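Side-chain contacts in D-alanyl-D-alanine carboxypeptidase (Enterococcus faecalis V583, PDB 5ZHF), which removes the C-terminal D-alanine from peptidoglycan-derived pentapeptides as a zinc-dependent carboxypeptidase and probably contributes to vancomycin resistance: residues D79-D82 and A83-D87; T100-Q103 and Q104-M107; S138-L142 and G143-D147; T156-E159 and V160-W163; Q208-C211 and L212-L216. All coordinates share one frame; numbering follows the deposited sequence.

Contact 1. Residues D79-D82 and A83-D87; sequences DLFD and AARAD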
loop_
_atom_site.group_PDB
_atom_site.type_symbol
_atom_site.label_atom_id
_atom_site.label_comp_id
_atom_site.label_asym_id
_atom_site.label_seq_id
_atom_site.Cartn_x
_atom_site.Cartn_y
_atom_site.Cartn_z
ATOM N N ASP A 79 -0.922 14.526 8.487
ATOM C CA ASP A 79 -2.162 14.615 9.267
ATOM C C ASP A 79 -2.584 13.270 9.841
ATOM O O ASP A 79 -3.047 13.188 10.992
ATOM C CB ASP A 79 -3.308 15.161 8.434
ATOM C CG ASP A 79 -3.158 16.631 8.091
ATOM O OD1 ASP A 79 -2.325 17.352 8.676
ATOM O OD2 ASP A 79 -3.910 17.057 7.196
ATOM N N LEU A 80 -2.428 12.213 9.049
ATOM C CA LEU A 80 -2.758 10.868 9.482
ATOM C C LEU A 80 -1.887 10.465 10.703
ATOM O O LEU A 80 -2.409 9.976 11.709
ATOM C CB LEU A 80 -2.593 9.877 8.351
ATOM C CG LEU A 80 -2.973 8.442 8.712
ATOM C CD1 LEU A 80 -3.593 7.702 7.552
ATOM C CD2 LEU A 80 -1.795 7.643 9.254
ATOM N N PHE A 81 -0.586 10.677 10.573
ATOM C CA PHE A 81 0.342 10.318 11.654
ATOM C C PHE A 81 0.094 11.145 12.913
ATOM O O PHE A 81 0.065 10.594 14.038
ATOM C CB PHE A 81 1.807 10.397 11.198
ATOM C CG PHE A 81 2.313 9.121 10.577
ATOM C CD1 PHE A 81 1.617 8.491 9.576
ATOM C CD2 PHE A 81 3.499 8.549 11.004
ATOM C CE1 PHE A 81 2.066 7.317 8.997
ATOM C CE2 PHE A 81 3.965 7.381 10.421
ATOM C CZ PHE A 81 3.248 6.749 9.442
ATOM N N ASP A 82 -0.140 12.443 12.725
ATOM C CA ASP A 82 -0.492 13.316 13.839
ATOM C C ASP A 82 -1.734 12.829 14.589
ATOM O O ASP A 82 -1.747 12.825 15.825
ATOM C CB ASP A 82 -0.736 14.749 13.356
ATOM C CG ASP A 82 0.531 15.483 12.952
ATOM O OD1 ASP A 82 1.653 14.996 13.167
ATOM O OD2 ASP A 82 0.380 16.604 12.419
ATOM N N ALA A 83 -2.767 12.405 13.845
ATOM C CA ALA A 83 -4.020 11.918 14.431
ATOM C C ALA A 83 -3.836 10.598 15.160
ATOM O O ALA A 83 -4.394 10.399 16.250
ATOM C CB ALA A 83 -5.095 11.748 13.347
ATOM N N ALA A 84 -3.057 9.691 14.569
ATOM C CA ALA A 84 -2.769 8.412 15.230
ATOM C C ALA A 84 -2.081 8.676 16.585
ATOM O O ALA A 84 -2.507 8.148 17.623
ATOM C CB ALA A 84 -1.915 7.533 14.334
ATOM N N ARG A 85 -1.061 9.540 16.586
ATOM C CA ARG A 85 -0.309 9.824 17.801
ATOM C C ARG A 85 -1.156 10.520 18.839
ATOM O O ARG A 85 -1.014 10.233 20.009
ATOM C CB ARG A 85 0.941 10.616 17.495
ATOM C CG ARG A 85 1.956 9.816 16.706
ATOM C CD ARG A 85 3.092 10.705 16.246
ATOM N NE ARG A 85 4.043 10.007 15.387
ATOM C CZ ARG A 85 4.695 10.560 14.360
ATOM N NH1 ARG A 85 4.510 11.834 14.011
ATOM N NH2 ARG A 85 5.561 9.822 13.670
ATOM N N ALA A 86 -2.055 11.407 18.411
ATOM C CA ALA A 86 -3.041 12.006 19.330
ATOM C C ALA A 86 -3.936 10.974 20.003
ATOM O O ALA A 86 -4.458 11.219 21.104
ATOM C CB ALA A 86 -3.891 13.037 18.605
ATOM N N ASP A 87 -4.141 9.836 19.355
ATOM C CA ASP A 87 -4.862 8.706 19.913
ATOM C C ASP A 87 -3.969 7.685 20.640
ATOM O O ASP A 87 -4.424 6.609 20.974
ATOM C CB ASP A 87 -5.665 7.981 18.827
ATOM C CG ASP A 87 -6.910 8.724 18.410
ATOM O OD1 ASP A 87 -7.475 9.480 19.221
ATOM O OD2 ASP A 87 -7.348 8.505 17.254
HETATM O O HOH W 1 3.107 13.961 15.141
#
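Phe81 and Arg85 meet one turn apart on helix 74-86. NH2 of Arg85 lies near the plane of the phenyl ring, at its edge, 3.6 Å from CD2 of Phe81. The two flat groups stand almost perpendicular, 85° apart. The ring therefore turns its edge to a face of the guanidinium, and this is not a cation-pi stack over the ring face. The arginine chain runs extended from CG to NE, with CG beside the backbone N (chi1 -68°). This course takes CG past the carbonyl of Phe81, 3.4 Å from its O. The same O accepts the backbone N of Arg85 at 3.0 Å, one of four i to i+4 bonds that hold this stretch helical.

The helix is amphipathic. On its packed side Leu80, Ala83 and Ala84 lie against Trp163 of helix 157-167, and Phe81 reaches Pro91 and Val93 of strand 91-95. The indole packs closely on the small side chains of Ala83 and Ala84. CB of Ala83 also sits 3.4 Å from O of Asp79.

The solvent side is looser. OD1 of Asp82 and NH1 of Arg85 are 4.3 Å apart, too far for a salt bridge. A water bridges them, donating to OD1 of Asp82 at 2.7 Å and accepting from NH1 of Arg85 at 2.8 Å. OD1 of Asp82 is also bound by NE2 of Gln78.

Contact 2. Residues T100-Q103 and Q104-M107; sequences TEKQ and QEIM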
loop_
_atom_site.group_PDB
_atom_site.type_symbol
_atom_site.label_atom_id
_atom_site.label_comp_id
_atom_site.label_asym_id
_atom_site.label_seq_id
_atom_site.Cartn_x
_atom_site.Cartn_y
_atom_site.Cartn_z
ATOM N N THR A 100 12.371 0.296 -9.513
ATOM C CA THR A 100 12.209 -0.993 -10.182
ATOM C C THR A 100 13.102 -2.064 -9.564
ATOM O O THR A 100 12.629 -3.161 -9.245
ATOM C CB THR A 100 12.525 -0.828 -11.682
ATOM O OG1 THR A 100 11.580 0.092 -12.251
ATOM C CG2 THR A 100 12.496 -2.185 -12.424
ATOM N N GLU A 101 14.376 -1.746 -9.372
ATOM C CA GLU A 101 15.326 -2.712 -8.782
ATOM C C GLU A 101 14.940 -3.086 -7.345
ATOM O O GLU A 101 15.069 -4.247 -6.979
ATOM C CB GLU A 101 16.782 -2.218 -8.850
ATOM C CG GLU A 101 17.837 -3.128 -8.194
ATOM C CD GLU A 101 17.888 -4.571 -8.725
ATOM O OE1 GLU A 101 17.418 -4.828 -9.861
ATOM O OE2 GLU A 101 18.432 -5.455 -8.012
ATOM N N LYS A 102 14.494 -2.116 -6.537
ATOM C CA LYS A 102 14.078 -2.431 -5.156
ATOM C C LYS A 102 12.899 -3.403 -5.165
ATOM O O LYS A 102 12.904 -4.415 -4.420
ATOM C CB LYS A 102 13.743 -1.167 -4.349
ATOM C CG LYS A 102 13.321 -1.404 -2.890
ATOM C CD LYS A 102 14.371 -2.192 -2.098
ATOM C CE LYS A 102 14.365 -1.947 -0.592
ATOM N NZ LYS A 102 15.746 -2.061 -0.012
ATOM N N GLN A 103 11.926 -3.134 -6.025
ATOM C CA GLN A 103 10.751 -3.990 -6.145
ATOM C C GLN A 103 11.147 -5.419 -6.541
ATOM O O GLN A 103 10.638 -6.378 -5.953
ATOM C CB GLN A 103 9.735 -3.428 -7.149
ATOM C CG GLN A 103 8.394 -4.143 -7.159
ATOM C CD GLN A 103 7.616 -4.060 -5.848
ATOM O OE1 GLN A 103 7.811 -3.152 -5.045
ATOM N NE2 GLN A 103 6.704 -5.014 -5.643
ATOM N N GLN A 104 12.043 -5.536 -7.525
ATOM C CA GLN A 104 12.574 -6.849 -7.947
ATOM C C GLN A 104 13.220 -7.583 -6.768
ATOM O O GLN A 104 13.000 -8.774 -6.572
ATOM C CB GLN A 104 13.613 -6.689 -9.075
ATOM C CG GLN A 104 14.077 -8.013 -9.671
ATOM C CD GLN A 104 12.987 -8.654 -10.484
ATOM O OE1 GLN A 104 12.616 -8.133 -11.534
ATOM N NE2 GLN A 104 12.417 -9.748 -9.977
ATOM N N GLU A 105 14.017 -6.873 -5.983
ATOM C CA GLU A 105 14.716 -7.483 -4.848
ATOM C C GLU A 105 13.748 -7.972 -3.767
ATOM O O GLU A 105 13.933 -9.058 -3.200
ATOM C CB GLU A 105 15.732 -6.501 -4.255
ATOM C CG GLU A 105 16.897 -6.231 -5.194
ATOM C CD GLU A 105 17.835 -5.132 -4.730
ATOM O OE1 GLU A 105 17.688 -4.639 -3.592
ATOM O OE2 GLU A 105 18.738 -4.772 -5.518
ATOM N N ILE A 106 12.746 -7.168 -3.496
ATOM C CA ILE A 106 11.754 -7.547 -2.531
ATOM C C ILE A 106 10.993 -8.756 -3.045
ATOM O O ILE A 106 10.746 -9.645 -2.310
ATOM C CB ILE A 106 10.833 -6.380 -2.169
ATOM C CG1 ILE A 106 11.646 -5.345 -1.440
ATOM C CG2 ILE A 106 9.673 -6.849 -1.318
ATOM C CD1 ILE A 106 10.882 -4.122 -1.046
HETATM N N MSE A 107 10.662 -8.774 -4.334
HETATM C CA MSE A 107 9.950 -9.902 -4.923
HETATM C C MSE A 107 10.763 -11.174 -4.882
HETATM O O MSE A 107 10.211 -12.253 -4.577
HETATM C CB MSE A 107 9.604 -9.576 -6.372
HETATM C CG MSE A 107 8.834 -10.721 -7.020
HETATM SE SE MSE A 107 8.394 -10.248 -8.881
HETATM C CE MSE A 107 7.435 -11.900 -9.364
HETATM O O HOH W 2 17.188 -4.345 -1.050
#
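Glu105 lies across Glu101, one turn earlier in helix 100-116, and can be followed outward from its backbone. CB packs on the carbonyl of Lys102, 3.5 Å from its O. CG stands beside the backbone N (chi1 -68°), which brings it 3.2 Å from O of Glu101. From there the chain runs extended to the carboxylate. OE2 of Glu105 comes 2.6 Å from OE2 of Glu101, whose chain bends at chi2 (57°) to meet it. The carboxylate planes are 76° apart. Oxygens this close suggest that one of the acids probably holds a proton that the two share. OE1 of Glu105 turns to a water at 2.6 Å, and that water accepts from NZ of Lys102.

This is the first part of the helix, and its other flank faces the substrate site. Gln103, a substrate-binding residue, gives its NE2 to O of Ala133 and receives NH1 of Arg98 at OE1. The selenomethionine Met107 packs on Val134.

The chain of Lys102 also crosses Ile106 at an oblique angle. Its CG, CD and CE all pass close to CD1 of Ile106, with CG at 4.1 Å. The main chain beneath is regular: N of Ile106 donates to O of Lys102 at 2.9 Å.

Contact 3. Residues S138-L142 and G143-D147; sequences SEHQL and GLAVD. With ZN (zinc ion), chain C.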
loop_
_atom_site.group_PDB
_atom_site.type_symbol
_atom_site.label_atom_id
_atom_site.label_comp_id
_atom_site.label_asym_id
_atom_site.label_seq_id
_atom_site.Cartn_x
_atom_site.Cartn_y
_atom_site.Cartn_z
ATOM N N SER A 138 3.624 -2.496 -8.983
ATOM C CA SER A 138 3.461 -2.172 -7.563
ATOM C C SER A 138 3.024 -0.733 -7.401
ATOM O O SER A 138 3.617 0.159 -7.996
ATOM C CB SER A 138 4.779 -2.305 -6.803
ATOM O OG SER A 138 4.560 -1.955 -5.439
ATOM N N GLU A 139 2.049 -0.495 -6.528
ATOM C CA GLU A 139 1.718 0.844 -6.132
ATOM C C GLU A 139 2.898 1.544 -5.473
ATOM O O GLU A 139 2.928 2.763 -5.432
ATOM C CB GLU A 139 0.562 0.881 -5.142
ATOM C CG GLU A 139 -0.772 0.486 -5.706
ATOM C CD GLU A 139 -1.897 0.721 -4.734
ATOM O OE1 GLU A 139 -1.697 0.600 -3.496
ATOM O OE2 GLU A 139 -3.004 1.048 -5.200
ATOM N N HIS A 140 3.843 0.800 -4.910
ATOM C CA HIS A 140 4.998 1.451 -4.313
ATOM C C HIS A 140 5.809 2.231 -5.321
ATOM O O HIS A 140 6.467 3.191 -4.967
ATOM C CB HIS A 140 5.869 0.482 -3.536
ATOM C CG HIS A 140 5.251 0.038 -2.249
ATOM N ND1 HIS A 140 5.387 0.761 -1.083
ATOM C CD2 HIS A 140 4.478 -1.036 -1.945
ATOM C CE1 HIS A 140 4.728 0.150 -0.111
ATOM N NE2 HIS A 140 4.167 -0.940 -0.603
ATOM N N GLN A 141 5.739 1.848 -6.581
ATOM C CA GLN A 141 6.449 2.580 -7.613
ATOM C C GLN A 141 5.738 3.882 -8.048
ATOM O O GLN A 141 6.297 4.660 -8.827
ATOM C CB GLN A 141 6.710 1.660 -8.790
ATOM C CG GLN A 141 7.575 0.468 -8.434
ATOM C CD GLN A 141 7.724 -0.484 -9.582
ATOM O OE1 GLN A 141 7.020 -1.504 -9.647
ATOM N NE2 GLN A 141 8.608 -0.137 -10.541
ATOM N N LEU A 142 4.532 4.126 -7.547
ATOM C CA LEU A 142 3.863 5.412 -7.756
ATOM C C LEU A 142 4.304 6.487 -6.801
ATOM O O LEU A 142 4.176 7.677 -7.107
ATOM C CB LEU A 142 2.352 5.283 -7.595
ATOM C CG LEU A 142 1.600 4.422 -8.598
ATOM C CD1 LEU A 142 0.200 4.087 -8.087
ATOM C CD2 LEU A 142 1.566 5.148 -9.929
ATOM N N GLY A 143 4.726 6.099 -5.592
ATOM C CA GLY A 143 4.873 7.061 -4.503
ATOM C C GLY A 143 3.579 7.339 -3.756
ATOM O O GLY A 143 3.566 8.175 -2.846
ATOM N N LEU A 144 2.484 6.644 -4.108
ATOM C CA LEU A 144 1.173 6.853 -3.505
ATOM C C LEU A 144 0.838 5.828 -2.434
ATOM O O LEU A 144 -0.221 5.939 -1.820
ATOM C CB LEU A 144 0.071 6.823 -4.587
ATOM C CG LEU A 144 0.184 7.964 -5.607
ATOM C CD1 LEU A 144 -0.973 7.906 -6.593
ATOM C CD2 LEU A 144 0.211 9.314 -4.915
ATOM N N ALA A 145 1.740 4.859 -2.212
ATOM C CA ALA A 145 1.502 3.809 -1.223
ATOM C C ALA A 145 2.563 3.781 -0.170
ATOM O O ALA A 145 3.762 3.998 -0.442
ATOM C CB ALA A 145 1.416 2.435 -1.881
ATOM N N VAL A 146 2.108 3.507 1.039
ATOM C CA VAL A 146 2.995 3.343 2.176
ATOM C C VAL A 146 2.645 2.063 2.920
ATOM O O VAL A 146 1.480 1.764 3.138
ATOM C CB VAL A 146 2.977 4.564 3.128
ATOM C CG1 VAL A 146 3.718 5.739 2.510
ATOM C CG2 VAL A 146 1.565 4.960 3.525
ATOM N N ASP A 147 3.681 1.319 3.327
ATOM C CA ASP A 147 3.484 0.253 4.301
ATOM C C ASP A 147 3.704 0.862 5.646
ATOM O O ASP A 147 4.759 1.435 5.895
ATOM C CB ASP A 147 4.440 -0.908 4.077
ATOM C CG ASP A 147 4.235 -1.581 2.746
ATOM O OD1 ASP A 147 3.093 -1.616 2.222
ATOM O OD2 ASP A 147 5.218 -2.134 2.247
HETATM ZN ZN ZN C . 2.961 -2.355 0.384
HETATM O O HOH W 3 3.052 -4.562 0.582
#
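Two similar first torsions bring His140 and Asp147 to one metal. Both CG atoms stand beside their own backbone N, with chi1 -72° in His140 and -63° in Asp147. NE2 of His140 binds the zinc at 2.1 Å, and OD1 of Asp147 binds it at 2.0 Å. A water at 2.2 Å from the zinc and ND1 of His193 complete the site. The imidazole and carboxylate planes are 68° apart, and the two ligand atoms are 3.1 Å from each other. They are held together by the metal and not by a hydrogen bond.

The His and Asp ligands, seven residues apart, with a second histidine later in the chain, form the zinc site of the M15 peptidase family. A short 3-10 turn carries the first ligand and strand 145-150 the second. Second-shell partners hold both groups. ND1 of His140 is bonded to O of Gly96, which helps to fix the ring rotation, and OD2 of Asp147 forms a salt bridge with Arg98.

Ser138, which binds substrate, starts the turn: its OG accepts N of His140 at 2.9 Å, an ST turn. Beside the imidazole, CB of Glu139 packs on CB of Ala145 at 3.7 Å, and Ala145 CB lies over one face of the ring. The chain turns at Gly143, which has a positive phi, and leads into strand 145-150. N of Gly143 makes a weak 3.4 Å bond to O of His140.

Contact 4. Residues T156-E159 and V160-W163; sequences TGNE and VYRW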
loop_
_atom_site.group_PDB
_atom_site.type_symbol
_atom_site.label_atom_id
_atom_site.label_comp_id
_atom_site.label_asym_id
_atom_site.label_seq_id
_atom_site.Cartn_x
_atom_site.Cartn_y
_atom_site.Cartn_z
ATOM N N THR A 156 1.715 -1.961 19.244
ATOM C CA THR A 156 1.859 -3.214 18.518
ATOM C C THR A 156 1.343 -3.045 17.088
ATOM O O THR A 156 0.557 -2.126 16.819
ATOM C CB THR A 156 1.005 -4.335 19.116
ATOM O OG1 THR A 156 -0.382 -3.952 19.095
ATOM C CG2 THR A 156 1.436 -4.647 20.553
ATOM N N GLY A 157 1.746 -3.965 16.212
ATOM C CA GLY A 157 1.255 -4.017 14.823
ATOM C C GLY A 157 -0.256 -3.982 14.744
ATOM O O GLY A 157 -0.830 -3.154 14.027
ATOM N N ASN A 158 -0.906 -4.848 15.520
ATOM C CA ASN A 158 -2.365 -4.966 15.479
ATOM C C ASN A 158 -3.103 -3.720 15.943
ATOM O O ASN A 158 -4.169 -3.406 15.418
ATOM C CB ASN A 158 -2.830 -6.206 16.246
ATOM C CG ASN A 158 -2.453 -7.493 15.530
ATOM O OD1 ASN A 158 -2.545 -7.587 14.301
ATOM N ND2 ASN A 158 -2.007 -8.483 16.287
ATOM N N GLU A 159 -2.526 -2.982 16.888
ATOM C CA GLU A 159 -3.083 -1.694 17.316
ATOM C C GLU A 159 -3.049 -0.648 16.182
ATOM O O GLU A 159 -4.022 0.069 15.946
ATOM C CB GLU A 159 -2.328 -1.149 18.536
ATOM C CG GLU A 159 -2.685 -1.912 19.805
ATOM C CD GLU A 159 -1.774 -1.656 20.996
ATOM O OE1 GLU A 159 -0.636 -1.186 20.858
ATOM O OE2 GLU A 159 -2.230 -1.970 22.111
ATOM N N VAL A 160 -1.906 -0.566 15.520
ATOM C CA VAL A 160 -1.740 0.334 14.374
ATOM C C VAL A 160 -2.639 -0.093 13.209
ATOM O O VAL A 160 -3.290 0.762 12.611
ATOM C CB VAL A 160 -0.259 0.406 13.943
ATOM C CG1 VAL A 160 -0.105 1.081 12.579
ATOM C CG2 VAL A 160 0.525 1.134 15.019
ATOM N N TYR A 161 -2.687 -1.394 12.903
ATOM C CA TYR A 161 -3.502 -1.876 11.787
ATOM C C TYR A 161 -4.984 -1.630 12.024
ATOM O O TYR A 161 -5.710 -1.206 11.112
ATOM C CB TYR A 161 -3.252 -3.355 11.477
ATOM C CG TYR A 161 -1.823 -3.722 11.162
ATOM C CD1 TYR A 161 -0.943 -2.817 10.544
ATOM C CD2 TYR A 161 -1.337 -4.997 11.446
ATOM C CE1 TYR A 161 0.353 -3.169 10.229
ATOM C CE2 TYR A 161 -0.032 -5.337 11.153
ATOM C CZ TYR A 161 0.808 -4.426 10.538
ATOM O OH TYR A 161 2.107 -4.774 10.249
ATOM N N ARG A 162 -5.428 -1.843 13.259
ATOM C CA ARG A 162 -6.804 -1.560 13.632
ATOM C C ARG A 162 -7.130 -0.073 13.521
ATOM O O ARG A 162 -8.167 0.290 12.962
ATOM C CB ARG A 162 -7.115 -2.093 15.033
ATOM C CG ARG A 162 -8.580 -1.921 15.403
ATOM C CD ARG A 162 -8.860 -2.486 16.773
ATOM N NE ARG A 162 -8.095 -1.804 17.806
ATOM C CZ ARG A 162 -8.173 -2.085 19.103
ATOM N NH1 ARG A 162 -8.999 -3.038 19.540
ATOM N NH2 ARG A 162 -7.425 -1.405 19.970
ATOM N N TRP A 163 -6.235 0.797 14.012
ATOM C CA TRP A 163 -6.462 2.220 13.947
ATOM C C TRP A 163 -6.538 2.669 12.488
ATOM O O TRP A 163 -7.402 3.479 12.124
ATOM C CB TRP A 163 -5.384 2.998 14.705
ATOM C CG TRP A 163 -5.676 4.467 14.787
ATOM C CD1 TRP A 163 -6.308 5.120 15.810
ATOM C CD2 TRP A 163 -5.393 5.462 13.789
ATOM N NE1 TRP A 163 -6.411 6.450 15.533
ATOM C CE2 TRP A 163 -5.884 6.690 14.287
ATOM C CE3 TRP A 163 -4.757 5.441 12.535
ATOM C CZ2 TRP A 163 -5.760 7.881 13.585
ATOM C CZ3 TRP A 163 -4.661 6.631 11.820
ATOM C CH2 TRP A 163 -5.151 7.831 12.351
HETATM O O HOH W 4 -5.538 0.603 18.180
#
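Tyr161 lays one face of its ring over the carbonyl of Gly157, the first residue of helix 157-167. O of Gly157 is 3.1 Å from CG of Tyr161 and lies off-centre, toward the rim near CG and CD2. The ring reaches this place because its CG stands beside the backbone N (chi1 -57°), folding it back over the first turn. The same carbonyl O accepts N of Tyr161 at 2.8 Å, so this oxygen has an N-H in front and an aromatic face beside it. Gly157 has no side chain here, and its backbone lies close under the ring.

Asn158 comes to the edge of that ring. Its OD1 is 4.0 Å from CD2 of Tyr161, with the amide and ring planes 73° apart. At the far end, OH of Tyr161 is bonded to Asn149, and the side chain touches Trp192.

Thr156 and Glu159 face each other across the helix start as a capping box. N of Glu159 donates to OG1 of Thr156 at 3.2 Å. In return, N of Thr156 donates to OE1 of Glu159 at 3.0 Å, approaching from above the carboxylate plane.

Further on, a water donates to O of Glu159 at 2.8 Å and accepts from NH2 of Arg162. The capping box thus satisfies two backbone N-H groups at the helix start, and the negative charge of Glu159 would probably also interact favourably with the positive end of the helix dipole.

Contact 5. Residues Q208-C211 and L212-L216; sequences QGLC and LEEYL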
loop_
_atom_site.group_PDB
_atom_site.type_symbol
_atom_site.label_atom_id
_atom_site.label_comp_id
_atom_site.label_asym_id
_atom_site.label_seq_id
_atom_site.Cartn_x
_atom_site.Cartn_y
_atom_site.Cartn_z
ATOM N N GLN A 208 -18.776 2.146 1.584
ATOM C CA GLN A 208 -19.374 1.107 0.732
ATOM C C GLN A 208 -18.670 -0.248 0.819
ATOM O O GLN A 208 -19.145 -1.227 0.231
ATOM C CB GLN A 208 -19.418 1.597 -0.710
ATOM C CG GLN A 208 -20.292 2.828 -0.899
ATOM C CD GLN A 208 -20.264 3.349 -2.317
ATOM O OE1 GLN A 208 -20.230 2.581 -3.280
ATOM N NE2 GLN A 208 -20.280 4.658 -2.458
ATOM N N GLY A 209 -17.546 -0.310 1.542
ATOM C CA GLY A 209 -16.819 -1.552 1.750
ATOM C C GLY A 209 -16.221 -2.110 0.474
ATOM O O GLY A 209 -16.262 -3.323 0.230
ATOM N N LEU A 210 -15.648 -1.225 -0.327
ATOM C CA LEU A 210 -15.117 -1.590 -1.635
ATOM C C LEU A 210 -13.616 -1.704 -1.611
ATOM O O LEU A 210 -12.972 -1.237 -0.664
ATOM C CB LEU A 210 -15.484 -0.518 -2.646
ATOM C CG LEU A 210 -16.959 -0.156 -2.783
ATOM C CD1 LEU A 210 -17.113 1.086 -3.649
ATOM C CD2 LEU A 210 -17.723 -1.343 -3.353
ATOM N N CYS A 211 -13.073 -2.357 -2.642
ATOM C CA CYS A 211 -11.682 -2.174 -3.033
ATOM C C CYS A 211 -11.644 -1.189 -4.207
ATOM O O CYS A 211 -12.682 -0.853 -4.783
ATOM C CB CYS A 211 -11.017 -3.509 -3.389
ATOM S SG CYS A 211 -11.668 -4.386 -4.847
ATOM N N LEU A 212 -10.453 -0.699 -4.522
ATOM C CA LEU A 212 -10.286 0.325 -5.530
ATOM C C LEU A 212 -10.816 -0.100 -6.915
ATOM O O LEU A 212 -11.499 0.674 -7.595
ATOM C CB LEU A 212 -8.820 0.730 -5.626
ATOM C CG LEU A 212 -8.513 1.887 -6.585
ATOM C CD1 LEU A 212 -9.324 3.141 -6.267
ATOM C CD2 LEU A 212 -7.013 2.167 -6.591
ATOM N N GLU A 213 -10.525 -1.334 -7.299
ATOM C CA GLU A 213 -10.983 -1.858 -8.581
ATOM C C GLU A 213 -12.506 -1.761 -8.746
ATOM O O GLU A 213 -12.986 -1.354 -9.815
ATOM C CB GLU A 213 -10.537 -3.301 -8.765
ATOM C CG GLU A 213 -9.073 -3.482 -9.086
ATOM C CD GLU A 213 -8.141 -3.525 -7.874
ATOM O OE1 GLU A 213 -8.604 -3.363 -6.699
ATOM O OE2 GLU A 213 -6.931 -3.708 -8.109
ATOM N N GLU A 214 -13.242 -2.138 -7.699
ATOM C CA GLU A 214 -14.720 -2.060 -7.679
ATOM C C GLU A 214 -15.197 -0.631 -7.794
ATOM O O GLU A 214 -16.126 -0.337 -8.563
ATOM C CB GLU A 214 -15.282 -2.636 -6.377
ATOM C CG GLU A 214 -15.169 -4.130 -6.245
ATOM C CD GLU A 214 -15.662 -4.616 -4.889
ATOM O OE1 GLU A 214 -15.114 -4.174 -3.863
ATOM O OE2 GLU A 214 -16.604 -5.432 -4.839
ATOM N N TYR A 215 -14.558 0.263 -7.028
ATOM C CA TYR A 215 -14.908 1.674 -7.051
ATOM C C TYR A 215 -14.773 2.249 -8.458
ATOM O O TYR A 215 -15.683 2.939 -8.955
ATOM C CB TYR A 215 -14.018 2.460 -6.088
ATOM C CG TYR A 215 -14.324 3.932 -6.039
ATOM C CD1 TYR A 215 -15.473 4.396 -5.408
ATOM C CD2 TYR A 215 -13.471 4.862 -6.625
ATOM C CE1 TYR A 215 -15.751 5.739 -5.345
ATOM C CE2 TYR A 215 -13.756 6.212 -6.580
ATOM C CZ TYR A 215 -14.888 6.638 -5.925
ATOM O OH TYR A 215 -15.192 7.964 -5.844
ATOM N N LEU A 216 -13.637 1.978 -9.084
ATOM C CA LEU A 216 -13.361 2.478 -10.425
ATOM C C LEU A 216 -14.307 1.870 -11.450
ATOM O O LEU A 216 -14.792 2.585 -12.315
ATOM C CB LEU A 216 -11.913 2.239 -10.833
ATOM C CG LEU A 216 -10.908 3.023 -9.979
ATOM C CD1 LEU A 216 -9.490 2.609 -10.329
ATOM C CD2 LEU A 216 -11.114 4.535 -10.089
#
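Glu214 reaches back to the residue before its own helix and accepts the backbone N-H of Cys211. OE1 of Glu214 is 3.0 Å from N of Cys211, and the bond is nearly straight at 166°. It uses the anti lone pair, the one turned away from the other oxygen. CG of Glu214 sits beside the backbone N (chi1 -71°) and the chain then runs extended, which carries the carboxylate back past the helix start. OE1 has a second partner in Lys181, through a salt bridge, so OE1 is gripped by two donors. Lys181 would probably help to keep the acid charged.

On the other side of the cap, O of Cys211 accepts N of Tyr215 at 3.1 Å, in the carbonyl plane. This is the first i to i+4 bond of helix 212-218. SG of Cys211 lies near two acids, 3.6 Å from OE1 of Glu214 and 3.7 Å from OE1 of Glu213. Glu213 has its own partners: OE2 is held by Arg176 and by Asn47.

Apolar contacts close the corner. CD1 of Leu210 meets the edge of the Tyr215 ring, 4.1 Å from CD1 of Tyr215, and the two side chains cross at about a right angle. CD2 of Leu210 lies 4.1 Å from CB of Glu214. Tyr215 also packs on Ala201 and Ile205 of helix 199-208.

Gly209, with phi 66°, ends that preceding helix in a Schellman motif. Two residues later Cys211 takes the N-cap position, with Glu214 at N3 bonding back to it: a Schellman C-cap followed closely by an N-cap, joining helix 199-208 to helix 212-218.

The contacts follow one another along the chain in numerical order, and each is local. Contact 3 is the central one, about 6 Å from the centre of the chain, where strand 145-150 of the four-stranded antiparallel sheet meets the zinc. Contact 2 lies about 13 Å from it, centre to centre, and touches it where Gln103 packs on Ser138, joining substrate site to metal site. Contacts 1 and 4 lie on two neighbouring helices, 74-86 and 157-167, with centres 13 Å apart. They meet through Trp163, whose NE1 probably bonds to Asp87. Contact 5 stands apart near the C-terminus, 18 Å from contact 3 between centres. The zinc and substrate residues thus gather in contacts 2 and 3, while contacts 1, 4 and 5 lie farther from the metal.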